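Local coordinates for benzyl alcohol dehydrogenase (Acinetobacter calcoaceticus, PDB 1F8F), which catalyses the NAD-dependent oxidation of benzyl alcohol, probably to benzaldehyde, as a zinc-containing alcohol dehydrogenase with a Rossmann-fold coenzyme domain, at residues L342-A354 and R359-A371. Numbering follows the deposited sequence.
Sequences LVKFYAFDEINQA and RKGITLKPIIKIA. Unlike the reference sequence in segment 359-371: R359 (reference His).
Y346 and I368 pair across two parallel strands, 343-347 and 365-369. Helix 351-360 links them in a beta-alpha-beta crossover. Strand 365-369 also pairs antiparallel with strand 33-42, which ties the unit into the mixed sheet of the GroES-like domain. Y346 N bonds I367 O at 3.1 Å.

The tight part lies between sheet and helix. A354 CB sits over the centre of one face of the Y346 ring and meets P366 CB at 4.0 Å. I351 CG1 packs on I368 CG1 at 3.8 Å.

On the other face of the sheet, V343 CG1 packs on buried I367 CD1. K365 starts there too. Bends at chi2 and chi3 carry its NZ to a salt bridge with E66 and a hydrogen bond to M43 O, near the NAD and a zinc ion.

Just past the strands, I370 CG1 makes a CH-pi contact over one face of F348.

Looser is the exposed K369 chain over one face of F345, with K369 NZ in a cation-pi contact 4.7 Å from the ring centroid. Exposed K344 puts NZ over the other face of Y346.

The Y346 hydroxyl also bonds D357 of the helix. At the ring edge, in plane, T363 OG1 donates to Y346 OH at 2.7 Å.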
ATOM      1  N   LEU A 342      21.635   3.988  25.244  1.00 28.62           N
ATOM      2  CA  LEU A 342      22.319   5.117  24.603  1.00 29.29           C
ATOM      3  C   LEU A 342      22.487   6.294  25.569  1.00 30.38           C
ATOM      4  O   LEU A 342      23.002   7.382  25.226  1.00 31.49           O
ATOM      5  CB  LEU A 342      21.435   5.548  23.420  1.00 28.77           C
ATOM      6  CG  LEU A 342      20.893   4.439  22.526  1.00 31.96           C
ATOM      7  CD1 LEU A 342      19.973   4.953  21.401  1.00 30.75           C
ATOM      8  CD2 LEU A 342      22.012   3.645  21.855  1.00 29.03           C
ATOM      9  N   VAL A 343      21.959   6.172  26.787  1.00 27.85           N
ATOM     10  CA  VAL A 343      21.859   7.312  27.680  1.00 30.58           C
ATOM     11  C   VAL A 343      22.866   7.580  28.769  1.00 29.84           C
ATOM     12  O   VAL A 343      23.166   6.602  29.462  1.00 29.75           O
ATOM     13  CB  VAL A 343      20.421   7.208  28.306  1.00 29.72           C
ATOM     14  CG1 VAL A 343      20.152   8.057  29.502  1.00 29.52           C
ATOM     15  CG2 VAL A 343      19.456   7.632  27.159  1.00 30.29           C
ATOM     16  N   LYS A 344      23.215   8.868  28.974  1.00 28.35           N
ATOM     17  CA  LYS A 344      24.026   9.245  30.139  1.00 31.78           C
ATOM     18  C   LYS A 344      23.486  10.540  30.777  1.00 30.71           C
ATOM     19  O   LYS A 344      23.219  11.537  30.099  1.00 27.93           O
ATOM     20  CB  LYS A 344      25.502   9.396  29.790  1.00 35.48           C
ATOM     21  CG  LYS A 344      26.420   9.831  30.917  1.00 40.83           C
ATOM     22  CD  LYS A 344      27.806  10.258  30.426  1.00 44.50           C
ATOM     23  CE  LYS A 344      28.903  10.358  31.471  1.00 45.33           C
ATOM     24  NZ  LYS A 344      28.646  11.448  32.462  1.00 47.65           N
ATOM     25  N   PHE A 345      23.243  10.557  32.081  1.00 29.61           N
ATOM     26  CA  PHE A 345      22.677  11.677  32.818  1.00 31.01           C
ATOM     27  C   PHE A 345      23.666  12.739  33.284  1.00 30.81           C
ATOM     28  O   PHE A 345      24.768  12.408  33.717  1.00 32.05           O
ATOM     29  CB  PHE A 345      21.933  11.138  34.042  1.00 31.31           C
ATOM     30  CG  PHE A 345      20.687  10.349  33.798  1.00 33.44           C
ATOM     31  CD1 PHE A 345      19.510  10.945  33.397  1.00 32.36           C
ATOM     32  CD2 PHE A 345      20.663   8.970  34.042  1.00 33.42           C
ATOM     33  CE1 PHE A 345      18.343  10.217  33.191  1.00 32.46           C
ATOM     34  CE2 PHE A 345      19.508   8.229  33.839  1.00 33.85           C
ATOM     35  CZ  PHE A 345      18.335   8.853  33.402  1.00 33.54           C
ATOM     36  N   TYR A 346      23.398  14.026  33.180  1.00 31.56           N
ATOM     37  CA  TYR A 346      24.224  15.117  33.635  1.00 31.68           C
ATOM     38  C   TYR A 346      23.432  16.027  34.572  1.00 33.93           C
ATOM     39  O   TYR A 346      22.220  16.050  34.326  1.00 33.58           O
ATOM     40  CB  TYR A 346      24.608  15.940  32.392  1.00 31.51           C
ATOM     41  CG  TYR A 346      25.535  15.265  31.404  1.00 32.58           C
ATOM     42  CD1 TYR A 346      25.080  14.308  30.501  1.00 33.01           C
ATOM     43  CD2 TYR A 346      26.879  15.596  31.397  1.00 32.44           C
ATOM     44  CE1 TYR A 346      25.941  13.702  29.601  1.00 32.47           C
ATOM     45  CE2 TYR A 346      27.750  14.979  30.511  1.00 31.87           C
ATOM     46  CZ  TYR A 346      27.280  14.034  29.610  1.00 32.72           C
ATOM     47  OH  TYR A 346      28.175  13.424  28.736  1.00 29.22           O
ATOM     48  N   ALA A 347      24.019  16.806  35.474  1.00 30.90           N
ATOM     49  CA  ALA A 347      23.253  17.781  36.249  1.00 31.10           C
ATOM     50  C   ALA A 347      22.903  19.024  35.433  1.00 31.78           C
ATOM     51  O   ALA A 347      23.661  19.398  34.496  1.00 31.79           O
ATOM     52  CB  ALA A 347      24.118  18.224  37.440  1.00 30.22           C
ATOM     53  N   PHE A 348      21.861  19.792  35.786  1.00 31.62           N
ATOM     54  CA  PHE A 348      21.491  21.010  35.084  1.00 32.35           C
ATOM     55  C   PHE A 348      22.637  21.999  34.916  1.00 33.60           C
ATOM     56  O   PHE A 348      22.877  22.517  33.831  1.00 31.58           O
ATOM     57  CB  PHE A 348      20.325  21.704  35.799  1.00 35.06           C
ATOM     58  CG  PHE A 348      19.486  22.625  34.953  1.00 33.51           C
ATOM     59  CD1 PHE A 348      19.610  22.670  33.575  1.00 33.83           C
ATOM     60  CD2 PHE A 348      18.515  23.416  35.539  1.00 32.63           C
ATOM     61  CE1 PHE A 348      18.826  23.510  32.795  1.00 34.11           C
ATOM     62  CE2 PHE A 348      17.721  24.266  34.786  1.00 32.66           C
ATOM     63  CZ  PHE A 348      17.880  24.320  33.412  1.00 34.18           C
ATOM     64  N   ASP A 349      23.483  22.139  35.956  1.00 33.79           N
ATOM     65  CA  ASP A 349      24.638  23.016  35.872  1.00 34.49           C
ATOM     66  C   ASP A 349      25.752  22.372  35.069  1.00 34.97           C
ATOM     67  O   ASP A 349      26.826  22.984  34.996  1.00 34.63           O
ATOM     68  CB  ASP A 349      25.091  23.492  37.258  1.00 32.34           C
ATOM     69  CG  ASP A 349      25.600  22.409  38.170  1.00 34.37           C
ATOM     70  OD1 ASP A 349      25.999  21.295  37.757  1.00 31.24           O
ATOM     71  OD2 ASP A 349      25.630  22.616  39.412  1.00 34.90           O
ATOM     72  N   GLU A 350      25.598  21.204  34.439  1.00 35.27           N
ATOM     73  CA  GLU A 350      26.631  20.648  33.579  1.00 36.12           C
ATOM     74  C   GLU A 350      26.174  20.614  32.115  1.00 35.81           C
ATOM     75  O   GLU A 350      26.799  20.025  31.229  1.00 34.84           O
ATOM     76  CB  GLU A 350      27.062  19.253  34.013  1.00 38.18           C
ATOM     77  CG  GLU A 350      27.401  19.071  35.486  1.00 40.79           C
ATOM     78  CD  GLU A 350      27.482  17.631  35.946  1.00 42.70           C
ATOM     79  OE1 GLU A 350      26.688  16.754  35.537  1.00 41.38           O
ATOM     80  OE2 GLU A 350      28.412  17.342  36.751  1.00 45.88           O
ATOM     81  N   ILE A 351      25.128  21.341  31.777  1.00 36.61           N
ATOM     82  CA  ILE A 351      24.524  21.365  30.449  1.00 37.33           C
ATOM     83  C   ILE A 351      25.515  21.742  29.367  1.00 38.90           C
ATOM     84  O   ILE A 351      25.519  21.000  28.366  1.00 39.77           O
ATOM     85  CB  ILE A 351      23.223  22.179  30.464  1.00 36.62           C
ATOM     86  CG1 ILE A 351      22.449  21.938  29.150  1.00 35.33           C
ATOM     87  CG2 ILE A 351      23.547  23.664  30.650  1.00 34.58           C
ATOM     88  CD1 ILE A 351      21.239  22.832  28.954  1.00 34.73           C
ATOM     89  N   ASN A 352      26.418  22.697  29.493  1.00 38.94           N
ATOM     90  CA  ASN A 352      27.479  22.974  28.528  1.00 40.51           C
ATOM     91  C   ASN A 352      28.462  21.839  28.244  1.00 41.29           C
ATOM     92  O   ASN A 352      29.030  21.745  27.154  1.00 40.76           O
ATOM     93  CB  ASN A 352      28.358  24.154  29.000  1.00 38.80           C
ATOM     94  CG  ASN A 352      27.534  25.407  28.744  1.00 41.31           C
ATOM     95  OD1 ASN A 352      27.221  25.660  27.557  1.00 39.34           O
ATOM     96  ND2 ASN A 352      27.211  26.027  29.879  1.00 39.38           N
ATOM     97  N   GLN A 353      28.720  20.978  29.220  1.00 40.71           N
ATOM     98  CA  GLN A 353      29.543  19.798  29.117  1.00 40.01           C
ATOM     99  C   GLN A 353      28.785  18.671  28.389  1.00 38.23           C
ATOM    100  O   GLN A 353      29.379  17.867  27.697  1.00 37.25           O
ATOM    101  CB  GLN A 353      29.930  19.199  30.478  1.00 39.22           C
ATOM    102  CG  GLN A 353      30.861  17.997  30.309  1.00 41.46           C
ATOM    103  CD  GLN A 353      32.300  18.420  30.128  1.00 40.93           C
ATOM    104  OE1 GLN A 353      32.747  19.147  31.016  1.00 44.65           O
ATOM    105  NE2 GLN A 353      32.980  17.978  29.083  1.00 40.24           N
ATOM    106  N   ALA A 354      27.457  18.694  28.525  1.00 38.84           N
ATOM    107  CA  ALA A 354      26.671  17.693  27.800  1.00 39.28           C
ATOM    108  C   ALA A 354      26.809  17.981  26.295  1.00 38.37           C
ATOM    109  O   ALA A 354      27.011  17.023  25.537  1.00 36.59           O
ATOM    110  CB  ALA A 354      25.245  17.644  28.298  1.00 37.32           C
ATOM    111  N   ARG A 359      29.235  16.139  20.837  1.00 58.17           N
ATOM    112  CA  ARG A 359      30.055  16.495  19.679  1.00 59.98           C
ATOM    113  C   ARG A 359      31.314  15.652  19.580  1.00 58.82           C
ATOM    114  O   ARG A 359      31.675  15.329  18.438  1.00 59.88           O
ATOM    115  CB  ARG A 359      30.307  17.988  19.661  1.00 62.08           C
ATOM    116  CG  ARG A 359      31.483  18.456  18.837  1.00 65.54           C
ATOM    117  CD  ARG A 359      31.382  19.939  18.516  1.00 69.29           C
ATOM    118  NE  ARG A 359      31.831  20.186  17.138  1.00 71.67           N
ATOM    119  CZ  ARG A 359      31.610  21.305  16.455  1.00 72.75           C
ATOM    120  NH1 ARG A 359      30.934  22.291  17.028  1.00 72.78           N
ATOM    121  NH2 ARG A 359      32.053  21.463  15.202  1.00 74.26           N
ATOM    122  N   LYS A 360      32.008  15.225  20.620  1.00 56.67           N
ATOM    123  CA  LYS A 360      33.176  14.372  20.452  1.00 55.29           C
ATOM    124  C   LYS A 360      32.804  12.890  20.306  1.00 52.42           C
ATOM    125  O   LYS A 360      33.701  12.082  20.039  1.00 50.38           O
ATOM    126  CB  LYS A 360      34.214  14.505  21.575  1.00 55.93           C
ATOM    127  CG  LYS A 360      34.824  15.897  21.715  1.00 57.13           C
ATOM    128  CD  LYS A 360      35.593  16.020  23.019  1.00 58.55           C
ATOM    129  CE  LYS A 360      36.127  17.416  23.314  1.00 59.37           C
ATOM    130  NZ  LYS A 360      36.378  17.630  24.778  1.00 58.48           N
ATOM    131  N   GLY A 361      31.547  12.499  20.459  1.00 48.66           N
ATOM    132  CA  GLY A 361      31.119  11.139  20.310  1.00 45.19           C
ATOM    133  C   GLY A 361      31.228  10.222  21.501  1.00 43.96           C
ATOM    134  O   GLY A 361      30.900   9.039  21.305  1.00 41.41           O
ATOM    135  N   ILE A 362      31.596  10.670  22.717  1.00 42.72           N
ATOM    136  CA  ILE A 362      31.604   9.716  23.828  1.00 42.14           C
ATOM    137  C   ILE A 362      30.190   9.550  24.379  1.00 40.11           C
ATOM    138  O   ILE A 362      29.884   8.515  24.955  1.00 41.10           O
ATOM    139  CB  ILE A 362      32.531   9.973  25.026  1.00 43.12           C
ATOM    140  CG1 ILE A 362      32.384  11.397  25.562  1.00 43.00           C
ATOM    141  CG2 ILE A 362      33.992   9.653  24.726  1.00 43.23           C
ATOM    142  CD1 ILE A 362      31.424  11.443  26.731  1.00 42.79           C
ATOM    143  N   THR A 363      29.344  10.554  24.221  1.00 37.50           N
ATOM    144  CA  THR A 363      27.976  10.435  24.727  1.00 35.92           C
ATOM    145  C   THR A 363      27.004  10.422  23.552  1.00 34.26           C
ATOM    146  O   THR A 363      26.897  11.449  22.852  1.00 32.24           O
ATOM    147  CB  THR A 363      27.624  11.599  25.670  1.00 35.87           C
ATOM    148  OG1 THR A 363      28.417  11.473  26.869  1.00 35.80           O
ATOM    149  CG2 THR A 363      26.168  11.630  26.074  1.00 35.43           C
ATOM    150  N   LEU A 364      26.250   9.330  23.492  1.00 32.09           N
ATOM    151  CA  LEU A 364      25.263   9.104  22.449  1.00 31.25           C
ATOM    152  C   LEU A 364      24.025   9.987  22.649  1.00 29.63           C
ATOM    153  O   LEU A 364      23.639  10.708  21.744  1.00 28.70           O
ATOM    154  CB  LEU A 364      24.779   7.665  22.338  1.00 30.53           C
ATOM    155  CG  LEU A 364      25.588   6.599  21.607  1.00 30.34           C
ATOM    156  CD1 LEU A 364      25.488   6.801  20.099  1.00 28.68           C
ATOM    157  CD2 LEU A 364      27.053   6.603  22.033  1.00 28.30           C
ATOM    158  N   LYS A 365      23.421   9.884  23.812  1.00 29.49           N
ATOM    159  CA  LYS A 365      22.243  10.668  24.174  1.00 29.75           C
ATOM    160  C   LYS A 365      22.287  11.231  25.594  1.00 25.78           C
ATOM    161  O   LYS A 365      21.800  10.599  26.529  1.00 25.88           O
ATOM    162  CB  LYS A 365      20.958   9.803  23.969  1.00 28.34           C
ATOM    163  CG  LYS A 365      19.672  10.396  24.496  1.00 27.68           C
ATOM    164  CD  LYS A 365      19.357  11.750  23.831  1.00 32.08           C
ATOM    165  CE  LYS A 365      19.102  11.626  22.335  1.00 31.06           C
ATOM    166  NZ  LYS A 365      18.864  12.968  21.683  1.00 30.96           N
ATOM    167  N   PRO A 366      22.663  12.474  25.758  1.00 26.88           N
ATOM    168  CA  PRO A 366      22.609  13.148  27.082  1.00 26.17           C
ATOM    169  C   PRO A 366      21.198  13.450  27.521  1.00 25.93           C
ATOM    170  O   PRO A 366      20.283  13.660  26.701  1.00 24.17           O
ATOM    171  CB  PRO A 366      23.415  14.411  26.883  1.00 25.45           C
ATOM    172  CG  PRO A 366      23.939  14.444  25.462  1.00 27.93           C
ATOM    173  CD  PRO A 366      23.153  13.395  24.692  1.00 25.40           C
ATOM    174  N   ILE A 367      20.900  13.487  28.809  1.00 27.39           N
ATOM    175  CA  ILE A 367      19.655  13.811  29.479  1.00 23.88           C
ATOM    176  C   ILE A 367      19.920  14.741  30.666  1.00 27.69           C
ATOM    177  O   ILE A 367      20.778  14.476  31.518  1.00 26.10           O
ATOM    178  CB  ILE A 367      18.799  12.649  29.960  1.00 23.04           C
ATOM    179  CG1 ILE A 367      18.472  11.654  28.831  1.00 21.82           C
ATOM    180  CG2 ILE A 367      17.473  13.224  30.501  1.00 18.67           C
ATOM    181  CD1 ILE A 367      17.471  10.558  29.148  1.00 18.15           C
ATOM    182  N   ILE A 368      19.521  16.005  30.512  1.00 28.64           N
ATOM    183  CA  ILE A 368      19.713  17.027  31.537  1.00 29.72           C
ATOM    184  C   ILE A 368      18.677  16.803  32.625  1.00 31.24           C
ATOM    185  O   ILE A 368      17.461  16.992  32.410  1.00 30.20           O
ATOM    186  CB  ILE A 368      19.651  18.462  30.923  1.00 29.51           C
ATOM    187  CG1 ILE A 368      20.595  18.629  29.766  1.00 28.31           C
ATOM    188  CG2 ILE A 368      20.072  19.506  31.985  1.00 27.19           C
ATOM    189  CD1 ILE A 368      20.233  18.542  28.322  1.00 36.23           C
ATOM    190  N   LYS A 369      19.095  16.362  33.803  1.00 33.16           N
ATOM    191  CA  LYS A 369      18.215  16.227  34.972  1.00 34.78           C
ATOM    192  C   LYS A 369      17.947  17.623  35.556  1.00 32.67           C
ATOM    193  O   LYS A 369      18.915  18.328  35.796  1.00 31.37           O
ATOM    194  CB  LYS A 369      18.732  15.378  36.105  1.00 35.70           C
ATOM    195  CG  LYS A 369      18.638  13.879  35.932  1.00 39.97           C
ATOM    196  CD  LYS A 369      19.123  13.226  37.254  1.00 44.82           C
ATOM    197  CE  LYS A 369      19.522  11.784  36.965  1.00 48.37           C
ATOM    198  NZ  LYS A 369      19.264  10.887  38.131  1.00 49.85           N
ATOM    199  N   ILE A 370      16.692  17.984  35.664  1.00 33.91           N
ATOM    200  CA  ILE A 370      16.219  19.296  36.045  1.00 36.43           C
ATOM    201  C   ILE A 370      15.498  19.373  37.385  1.00 38.05           C
ATOM    202  O   ILE A 370      15.955  20.136  38.228  1.00 34.89           O
ATOM    203  CB  ILE A 370      15.346  19.813  34.889  1.00 36.26           C
ATOM    204  CG1 ILE A 370      16.258  20.079  33.685  1.00 37.25           C
ATOM    205  CG2 ILE A 370      14.593  21.076  35.296  1.00 35.49           C
ATOM    206  CD1 ILE A 370      15.574  20.388  32.371  1.00 35.21           C
ATOM    207  N   ALA A 371      14.475  18.561  37.629  1.00 40.87           N
ATOM    208  CA  ALA A 371      13.827  18.438  38.917  1.00 45.10           C
ATOM    209  C   ALA A 371      14.777  17.705  39.886  1.00 47.81           C
ATOM    210  O   ALA A 371      15.730  17.033  39.392  1.00 49.74           O
ATOM    211  CB  ALA A 371      12.562  17.588  38.865  1.00 44.21           C
ATOM    212  OXT ALA A 371      14.518  17.735  41.109  1.00 48.17           O
TER
HETATM  213  O   HOH W   1      25.903   7.751  25.457  1.00 45.56           O